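Local coordinates for microcin B17-processing protein McbC (Escherichia coli str. K-12 substr. MG1655, PDB 6GRH) that is an FMN-dependent oxidoreductase needed to process the inactive microcin B17 precursor into the active antibiotic peptide, at residues Ser85-Asn93 with Val259-Asp267; Asn31-Ala39 with Tyr171-Ser179. All coordinates share one frame; numbering follows the deposited sequence. Where two conformers were deposited one is given.

Interaction 1. Residues Ser85-Asn93 with Val259-Asp267; sequences SGINFCDKN and VQFFGDVND. With FMN (flavin mononucleotide), chain O.
F89 pushes its ring in beside the backbone where strand 254-263 runs out into the C-terminal tail. CE2 lies 3.5 Å from G263 N, G263 C and D264 N lie at the ring's edge, in its plane, and CE1 reaches the CB of F261. With CG anti to the carbonyl carbon (chi1 -75°), the ring is carried back along the end of the strand; G263, which has no side chain, leaves room for it. V265 continues the apolar patch, its CG2 branch 4.3 Å from F89 CD2 and also touching the carbonyl oxygen of I87. One direct hydrogen bond joins the backbones, from C90 N to D264 O (2.9 Å, N-H...O 164°), and F89 CA adds a CA-H...O contact to the same oxygen at 3.3 Å. Farther out, one water donates to N88 O (2.7 Å) and D267 O; another donates to C90 O and D264 OD2 (2.9 Å) and accepts from N93 N, tying the D264 carboxylate to the loop. At the other end of the loop S85 holds the FMN phosphate, its N bonding O2P at 2.9 Å and its OG bonding O1P. R233 gathers the carbonyls of S85 and G86 and also bonds FMN. Strand 254-263 belongs to the antiparallel sheet of the nitroreductase-family, FMN-binding domain; the loop lies beside strand 231-235, with helix 179-182 packing on F89 and F261 and helix 204-227 on F262.

Interaction 2. Residues Asn31-Ala39 with Tyr171-Ser179; sequences NFASLPEFA and YRSLSGGDS
E37 and R172 form the ionic part of the contact, a two-nitrogen, end-on salt bridge. R172 NH1 bonds E37 OE2 at 2.9 Å through the syn lone pair of that oxygen, and NH2 bonds OE1 at 3.2 Å; the two crossed pairings, NH1 with OE1 and NH2 with OE2, are weak. The carboxylate comes to the edge of the guanidinium, but the two planes stand 70° apart. R172 reaches it with a side chain extended from CG to NE, whereas E37 bends at chi2 (86°) to bring its acid group round. Among the neutral hydrogen bonds, G177 N donates to S34 OG at 3.0 Å, just past the end of helix 167-175; the hydroxyl is placed there with OG anti to the S34 backbone N (chi1 173°). G176, with positive phi, brings its CA within 3.2 Å of S34 O in a CA-H...O contact. The P36 ring makes van der Waals contact with the G176 carbonyl (CD to O 3.6 Å), and P36 N lies 3.9 Å from G177 CA. R172 NE bonds Y242 and S34 N bonds T239, while the neighbouring McbB chain packs against F38 and E37. An ionic grip on one side and a hydroxyl-to-backbone bond on the other fasten this partly buried join, and the bonds to Y242 and E37 probably fix the rotation of the R172 guanidinium.

Overall arrangement
The two contacts meet at the sheet: F261 and V259 of interaction 1 pack on L174 of interaction 2, F261 CZ approaching L174 O to 3.6 Å, with the contact centres about 18 Å apart. Both are partly buried. Interaction 1 combines a buried aromatic part along strand 254-263 with a water-bridged, exposed tail, whereas interaction 2 joins an N-terminal loop to the end of helix 167-175 mainly by charge and hydrogen bonds. Their surroundings differ too. No other protein chain touches interaction 1, although the FMN bound at its edge is also held by R117 of the second subunit; segment 31-39 adjoins both McbB and the second McbC subunit, so it lies at a subunit interface.

Interaction 1. Residues Ser85-Asn93 with Val259-Asp267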
loop_
_atom_site.group_PDB
_atom_site.type_symbol
_atom_site.label_atom_id
_atom_site.label_comp_id
_atom_site.label_asym_id
_atom_site.label_seq_id
_atom_site.Cartn_x
_atom_site.Cartn_y
_atom_site.Cartn_z
ATOM N N SER D 85 7.269 6.412 -35.402
ATOM C CA SER D 85 7.326 7.518 -34.449
ATOM C C SER D 85 8.560 8.360 -34.766
ATOM O O SER D 85 9.605 7.806 -35.079
ATOM C CB SER D 85 7.383 7.017 -33.011
ATOM O OG SER D 85 6.164 6.367 -32.641
ATOM N N GLY D 86 8.427 9.687 -34.730
ATOM C CA GLY D 86 9.544 10.586 -35.054
ATOM C C GLY D 86 10.638 10.510 -34.005
ATOM O O GLY D 86 10.369 10.238 -32.836
ATOM N N ILE D 87 11.871 10.731 -34.431
ATOM C CA ILE D 87 13.035 10.725 -33.539
ATOM C C ILE D 87 14.084 11.552 -34.264
ATOM O O ILE D 87 13.984 11.721 -35.492
ATOM C CB ILE D 87 13.497 9.268 -33.211
ATOM C CG1 ILE D 87 14.399 9.193 -31.971
ATOM C CG2 ILE D 87 14.190 8.626 -34.411
ATOM C CD1 ILE D 87 13.756 9.615 -30.657
ATOM N N ASN D 88 15.064 12.067 -33.523
ATOM C CA ASN D 88 16.035 13.027 -34.058
ATOM C C ASN D 88 15.275 14.192 -34.726
ATOM O O ASN D 88 15.537 14.526 -35.882
ATOM C CB ASN D 88 17.011 12.385 -35.072
ATOM C CG ASN D 88 17.796 11.191 -34.515
ATOM O OD1 ASN D 88 17.856 10.935 -33.312
ATOM N ND2 ASN D 88 18.427 10.461 -35.419
ATOM N N PHE D 89 14.318 14.777 -33.995
ATOM C CA PHE D 89 13.473 15.871 -34.516
ATOM C C PHE D 89 14.353 17.069 -34.895
ATOM O O PHE D 89 15.388 17.306 -34.269
ATOM C CB PHE D 89 12.425 16.336 -33.492
ATOM C CG PHE D 89 11.268 15.406 -33.310
ATOM C CD1 PHE D 89 11.308 14.393 -32.341
ATOM C CD2 PHE D 89 10.106 15.558 -34.061
ATOM C CE1 PHE D 89 10.218 13.553 -32.133
ATOM C CE2 PHE D 89 9.018 14.712 -33.859
ATOM C CZ PHE D 89 9.066 13.715 -32.888
ATOM N N CYS D 90 13.937 17.807 -35.915
ATOM C CA CYS D 90 14.681 18.962 -36.405
ATOM C C CYS D 90 13.719 20.127 -36.570
ATOM O O CYS D 90 12.662 19.973 -37.189
ATOM C CB CYS D 90 15.313 18.610 -37.746
ATOM S SG CYS D 90 16.039 20.031 -38.580
ATOM N N ASP D 91 14.072 21.292 -36.021
ATOM C CA ASP D 91 13.151 22.437 -36.009
ATOM C C ASP D 91 13.560 23.567 -36.960
ATOM O O ASP D 91 13.158 24.708 -36.751
ATOM C CB ASP D 91 12.961 22.968 -34.570
ATOM C CG ASP D 91 14.233 23.602 -34.005
ATOM O OD1 ASP D 91 15.310 23.296 -34.505
ATOM O OD2 ASP D 91 14.161 24.375 -33.045
ATOM N N LYS D 92 14.324 23.255 -38.007
ATOM C CA LYS D 92 14.848 24.277 -38.927
ATOM C C LYS D 92 13.755 25.088 -39.650
ATOM O O LYS D 92 13.939 26.275 -39.926
ATOM C CB LYS D 92 15.783 23.640 -39.973
ATOM N N ASN D 93 12.636 24.445 -39.969
ATOM C CA ASN D 93 11.511 25.109 -40.633
ATOM C C ASN D 93 10.534 25.691 -39.622
ATOM O O ASN D 93 10.313 25.104 -38.559
ATOM C CB ASN D 93 10.802 24.126 -41.565
ATOM C CG ASN D 93 11.717 23.604 -42.665
ATOM O OD1 ASN D 93 12.652 24.274 -43.075
ATOM N ND2 ASN D 93 11.455 22.399 -43.131
ATOM N N VAL D 259 3.881 12.462 -22.090
ATOM C CA VAL D 259 4.257 13.574 -22.948
ATOM C C VAL D 259 4.217 13.068 -24.393
ATOM O O VAL D 259 4.429 11.876 -24.649
ATOM C CB VAL D 259 5.656 14.099 -22.554
ATOM C CG1 VAL D 259 6.190 15.113 -23.567
ATOM C CG2 VAL D 259 5.614 14.727 -21.162
ATOM N N GLN D 260 3.920 13.952 -25.330
ATOM C CA GLN D 260 3.889 13.589 -26.748
ATOM C C GLN D 260 4.531 14.699 -27.538
ATOM O O GLN D 260 4.031 15.827 -27.559
ATOM C CB GLN D 260 2.464 13.335 -27.232
ATOM C CG GLN D 260 2.360 12.723 -28.619
ATOM C CD GLN D 260 0.934 12.359 -28.979
ATOM O OE1 GLN D 260 -0.019 12.857 -28.368
ATOM N NE2 GLN D 260 0.775 11.528 -30.019
ATOM N N PHE D 261 5.640 14.376 -28.176
ATOM C CA PHE D 261 6.411 15.354 -28.951
ATOM C C PHE D 261 5.936 15.391 -30.389
ATOM O O PHE D 261 5.541 14.362 -30.928
ATOM C CB PHE D 261 7.898 14.995 -28.917
ATOM C CG PHE D 261 8.537 15.219 -27.579
ATOM C CD1 PHE D 261 8.696 16.510 -27.087
ATOM C CD2 PHE D 261 8.973 14.160 -26.811
ATOM C CE1 PHE D 261 9.279 16.730 -25.863
ATOM C CE2 PHE D 261 9.574 14.378 -25.586
ATOM C CZ PHE D 261 9.714 15.662 -25.100
ATOM N N PHE D 262 5.980 16.579 -30.994
ATOM C CA PHE D 262 5.574 16.773 -32.382
ATOM C C PHE D 262 6.580 17.623 -33.108
ATOM O O PHE D 262 7.160 18.556 -32.530
ATOM C CB PHE D 262 4.216 17.466 -32.477
ATOM C CG PHE D 262 3.095 16.663 -31.908
ATOM C CD1 PHE D 262 2.802 16.727 -30.548
ATOM C CD2 PHE D 262 2.357 15.806 -32.720
ATOM C CE1 PHE D 262 1.771 15.988 -30.014
ATOM C CE2 PHE D 262 1.327 15.050 -32.183
ATOM C CZ PHE D 262 1.033 15.139 -30.833
ATOM N N GLY D 263 6.736 17.339 -34.393
ATOM C CA GLY D 263 7.672 18.070 -35.210
ATOM C C GLY D 263 7.976 17.465 -36.564
ATOM O O GLY D 263 7.178 16.697 -37.114
ATOM N N ASP D 264 9.138 17.854 -37.093
ATOM C CA ASP D 264 9.661 17.366 -38.381
ATOM C C ASP D 264 10.880 16.469 -38.155
ATOM O O ASP D 264 11.593 16.601 -37.145
ATOM C CB ASP D 264 10.078 18.533 -39.278
ATOM C CG ASP D 264 8.966 19.557 -39.479
ATOM O OD1 ASP D 264 7.776 19.149 -39.515
ATOM O OD2 ASP D 264 9.293 20.763 -39.595
ATOM N N VAL D 265 11.107 15.561 -39.100
ATOM C CA VAL D 265 12.313 14.738 -39.131
ATOM C C VAL D 265 12.917 14.874 -40.538
ATOM O O VAL D 265 12.301 14.405 -41.497
ATOM C CB VAL D 265 11.987 13.258 -38.809
ATOM C CG1 VAL D 265 13.213 12.372 -38.991
ATOM C CG2 VAL D 265 11.443 13.118 -37.391
ATOM N N ASN D 266 14.072 15.553 -40.650
ATOM C CA ASN D 266 14.842 15.682 -41.917
ATOM C C ASN D 266 16.336 15.330 -41.717
ATOM O O ASN D 266 16.763 14.233 -42.088
ATOM C CB ASN D 266 14.726 17.090 -42.560
ATOM C CG ASN D 266 13.445 17.820 -42.191
ATOM O OD1 ASN D 266 13.289 18.309 -41.063
ATOM N ND2 ASN D 266 12.526 17.925 -43.153
ATOM N N ASP D 267 17.099 16.247 -41.100
ATOM C CA ASP D 267 18.569 16.161 -40.979
ATOM C C ASP D 267 19.012 15.712 -39.581
ATOM O O ASP D 267 18.276 15.854 -38.599
ATOM C CB ASP D 267 19.202 17.523 -41.277
ATOM C CG ASP D 267 18.842 18.059 -42.661
ATOM O OD1 ASP D 267 18.575 17.256 -43.585
ATOM O OD2 ASP D 267 18.838 19.298 -42.831
HETATM N N1 FMN O . 9.974 6.137 -27.209
HETATM C C2 FMN O . 11.136 6.628 -26.707
HETATM O O2 FMN O . 12.099 6.732 -27.488
HETATM N N3 FMN O . 11.270 6.997 -25.410
HETATM C C4 FMN O . 10.246 6.912 -24.528
HETATM O O4 FMN O . 10.380 7.265 -23.336
HETATM C C4A FMN O . 8.946 6.370 -24.996
HETATM N N5 FMN O . 7.876 6.237 -24.177
HETATM C C5A FMN O . 6.696 5.751 -24.644
HETATM C C6 FMN O . 5.615 5.642 -23.775
HETATM C C7 FMN O . 4.389 5.148 -24.208
HETATM C C7M FMN O . 3.237 5.038 -23.239
HETATM C C8 FMN O . 4.219 4.742 -25.628
HETATM C C8M FMN O . 2.899 4.211 -26.108
HETATM C C9 FMN O . 5.292 4.850 -26.514
HETATM C C9A FMN O . 6.540 5.344 -26.081
HETATM N N10 FMN O . 7.658 5.472 -26.953
HETATM C C10 FMN O . 8.872 5.982 -26.429
HETATM C "C1'" FMN O . 7.596 5.104 -28.373
HETATM C "C2'" FMN O . 7.797 3.613 -28.528
HETATM O "O2'" FMN O . 9.169 3.286 -28.231
HETATM C "C3'" FMN O . 7.375 3.178 -29.936
HETATM O "O3'" FMN O . 5.960 3.349 -30.091
HETATM C "C4'" FMN O . 7.736 1.729 -30.249
HETATM O "O4'" FMN O . 9.156 1.578 -30.211
HETATM C "C5'" FMN O . 7.264 1.262 -31.623
HETATM O "O5'" FMN O . 7.815 2.117 -32.623
HETATM P P FMN O . 6.872 2.923 -33.635
HETATM O O1P FMN O . 6.007 3.834 -32.796
HETATM O O2P FMN O . 7.864 3.690 -34.487
HETATM O O3P FMN O . 6.156 1.813 -34.341
HETATM O O HOH W 1 15.861 14.749 -38.590
HETATM O O HOH W 2 10.690 19.339 -35.032
HETATM O O HOH W 3 12.043 21.569 -39.351
#

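Interaction 2. Residues Asn31-Ala39 with Tyr171-Ser179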
loop_
_atom_site.group_PDB
_atom_site.type_symbol
_atom_site.label_atom_id
_atom_site.label_comp_id
_atom_site.label_asym_id
_atom_site.label_seq_id
_atom_site.Cartn_x
_atom_site.Cartn_y
_atom_site.Cartn_z
ATOM N N ASN D 31 6.781 7.407 -10.909
ATOM C CA ASN D 31 7.408 8.650 -11.320
ATOM C C ASN D 31 8.909 8.377 -11.493
ATOM O O ASN D 31 9.472 7.568 -10.772
ATOM C CB ASN D 31 7.195 9.741 -10.275
ATOM C CG ASN D 31 5.790 10.369 -10.309
ATOM O OD1 ASN D 31 4.980 10.143 -11.196
ATOM N ND2 ASN D 31 5.535 11.187 -9.350
ATOM N N PHE D 32 9.547 9.146 -12.368
ATOM C CA PHE D 32 10.951 8.989 -12.725
ATOM C C PHE D 32 11.724 10.230 -12.335
ATOM O O PHE D 32 11.168 11.313 -12.296
ATOM C CB PHE D 32 11.086 8.821 -14.254
ATOM C CG PHE D 32 10.907 7.420 -14.773
ATOM C CD1 PHE D 32 10.502 6.353 -13.965
ATOM C CD2 PHE D 32 11.138 7.171 -16.129
ATOM C CE1 PHE D 32 10.337 5.087 -14.492
ATOM C CE2 PHE D 32 10.983 5.896 -16.665
ATOM C CZ PHE D 32 10.588 4.847 -15.840
ATOM N N ALA D 33 12.978 10.034 -11.980
ATOM C CA ALA D 33 13.997 11.075 -11.952
ATOM C C ALA D 33 14.903 10.803 -13.142
ATOM O O ALA D 33 15.827 10.014 -13.069
ATOM C CB ALA D 33 14.771 11.022 -10.652
ATOM N N SER D 34 14.606 11.460 -14.253
ATOM C CA SER D 34 15.260 11.215 -15.517
ATOM C C SER D 34 15.904 12.523 -15.951
ATOM O O SER D 34 15.239 13.402 -16.476
ATOM C CB SER D 34 14.206 10.772 -16.522
ATOM O OG SER D 34 14.776 10.686 -17.812
ATOM N N LEU D 35 17.185 12.672 -15.706
ATOM C CA LEU D 35 17.893 13.916 -16.053
ATOM C C LEU D 35 19.223 13.583 -16.681
ATOM O O LEU D 35 19.807 12.580 -16.322
ATOM C CB LEU D 35 18.182 14.721 -14.788
ATOM C CG LEU D 35 17.034 15.305 -13.976
ATOM C CD1 LEU D 35 17.632 16.061 -12.804
ATOM C CD2 LEU D 35 16.216 16.268 -14.823
ATOM N N PRO D 36 19.735 14.444 -17.580
ATOM C CA PRO D 36 21.074 14.183 -18.149
ATOM C C PRO D 36 22.161 14.005 -17.086
ATOM O O PRO D 36 23.033 13.162 -17.240
ATOM C CB PRO D 36 21.362 15.432 -19.002
ATOM C CG PRO D 36 20.026 16.016 -19.275
ATOM C CD PRO D 36 19.166 15.705 -18.086
ATOM N N GLU D 37 22.093 14.785 -16.010
ATOM C CA GLU D 37 23.118 14.754 -14.964
ATOM C C GLU D 37 23.121 13.451 -14.158
ATOM O O GLU D 37 24.073 13.200 -13.450
ATOM C CB GLU D 37 22.970 15.941 -13.998
ATOM C CG GLU D 37 23.204 17.304 -14.634
ATOM C CD GLU D 37 21.968 17.911 -15.292
ATOM O OE1 GLU D 37 20.889 17.289 -15.346
ATOM O OE2 GLU D 37 22.067 19.055 -15.762
ATOM N N PHE D 38 22.067 12.643 -14.248
ATOM C CA PHE D 38 22.045 11.339 -13.582
ATOM C C PHE D 38 22.331 10.138 -14.520
ATOM O O PHE D 38 22.089 8.995 -14.120
ATOM C CB PHE D 38 20.685 11.102 -12.912
ATOM C CG PHE D 38 20.247 12.171 -11.930
ATOM C CD1 PHE D 38 21.146 12.963 -11.228
ATOM C CD2 PHE D 38 18.886 12.321 -11.667
ATOM C CE1 PHE D 38 20.703 13.920 -10.331
ATOM C CE2 PHE D 38 18.431 13.270 -10.756
ATOM C CZ PHE D 38 19.351 14.075 -10.089
ATOM N N ALA D 39 22.876 10.379 -15.722
ATOM C CA ALA D 39 23.021 9.315 -16.756
ATOM C C ALA D 39 23.890 8.135 -16.346
ATOM O O ALA D 39 23.607 6.990 -16.703
ATOM C CB ALA D 39 23.567 9.895 -18.061
ATOM N N TYR D 171 11.830 22.371 -22.539
ATOM C CA TYR D 171 12.489 21.296 -23.273
ATOM C C TYR D 171 13.310 20.401 -22.332
ATOM O O TYR D 171 13.208 19.177 -22.388
ATOM C CB TYR D 171 13.396 21.852 -24.374
ATOM C CG TYR D 171 14.176 20.782 -25.084
ATOM C CD1 TYR D 171 15.489 20.490 -24.720
ATOM C CD2 TYR D 171 13.588 20.017 -26.085
ATOM C CE1 TYR D 171 16.205 19.489 -25.362
ATOM C CE2 TYR D 171 14.309 19.024 -26.738
ATOM C CZ TYR D 171 15.611 18.770 -26.373
ATOM O OH TYR D 171 16.300 17.759 -26.997
ATOM N N ARG D 172 14.106 21.023 -21.474
ATOM C CA ARG D 172 14.926 20.281 -20.517
ATOM C C ARG D 172 14.042 19.367 -19.655
ATOM O O ARG D 172 14.305 18.164 -19.549
ATOM C CB ARG D 172 15.753 21.246 -19.658
ATOM C CG ARG D 172 16.635 20.569 -18.632
ATOM C CD ARG D 172 17.474 21.566 -17.850
ATOM N NE ARG D 172 17.759 21.019 -16.519
ATOM C CZ ARG D 172 18.760 20.184 -16.217
ATOM N NH1 ARG D 172 19.650 19.786 -17.142
ATOM N NH2 ARG D 172 18.877 19.753 -14.957
ATOM N N SER D 173 12.974 19.926 -19.091
ATOM C CA SER D 173 12.079 19.139 -18.216
ATOM C C SER D 173 11.371 17.977 -18.933
ATOM O O SER D 173 11.255 16.860 -18.395
ATOM C CB SER D 173 11.077 20.051 -17.493
ATOM O OG SER D 173 9.976 20.419 -18.324
ATOM N N LEU D 174 10.916 18.212 -20.156
ATOM C CA LEU D 174 10.140 17.175 -20.879
ATOM C C LEU D 174 10.975 16.045 -21.486
ATOM O O LEU D 174 10.488 14.955 -21.662
ATOM C CB LEU D 174 9.325 17.830 -21.987
ATOM C CG LEU D 174 8.198 18.769 -21.560
ATOM C CD1 LEU D 174 7.592 19.428 -22.779
ATOM C CD2 LEU D 174 7.130 17.988 -20.855
ATOM N N SER D 175 12.218 16.322 -21.832
ATOM C CA SER D 175 13.028 15.405 -22.644
ATOM C C SER D 175 13.853 14.445 -21.799
ATOM O O SER D 175 14.464 13.519 -22.337
ATOM C CB SER D 175 13.946 16.201 -23.570
ATOM O OG SER D 175 14.827 17.022 -22.824
ATOM N N GLY D 176 13.898 14.700 -20.491
ATOM C CA GLY D 176 14.607 13.865 -19.536
ATOM C C GLY D 176 16.044 13.582 -19.899
ATOM O O GLY D 176 16.745 14.441 -20.424
ATOM N N GLY D 177 16.478 12.359 -19.645
ATOM C CA GLY D 177 17.845 11.972 -19.936
ATOM C C GLY D 177 18.216 11.812 -21.397
ATOM O O GLY D 177 19.380 11.909 -21.724
ATOM N N ASP D 178 17.237 11.574 -22.270
ATOM C CA ASP D 178 17.486 11.148 -23.665
ATOM C C ASP D 178 17.316 12.275 -24.694
ATOM O O ASP D 178 16.908 12.038 -25.843
ATOM C CB ASP D 178 16.541 9.966 -23.978
ATOM C CG ASP D 178 17.080 9.014 -25.055
ATOM O OD1 ASP D 178 18.317 8.934 -25.276
ATOM O OD2 ASP D 178 16.230 8.308 -25.659
ATOM N N SER D 179 17.669 13.498 -24.307
ATOM C CA SER D 179 17.412 14.671 -25.141
ATOM C C SER D 179 18.268 14.721 -26.415
ATOM O O SER D 179 17.804 15.191 -27.454
ATOM C CB SER D 179 17.585 15.952 -24.328
ATOM O OG SER D 179 18.883 16.014 -23.788
HETATM O O HOH W 4 12.931 15.680 -16.839
HETATM O O HOH W 5 15.599 16.629 -17.755
#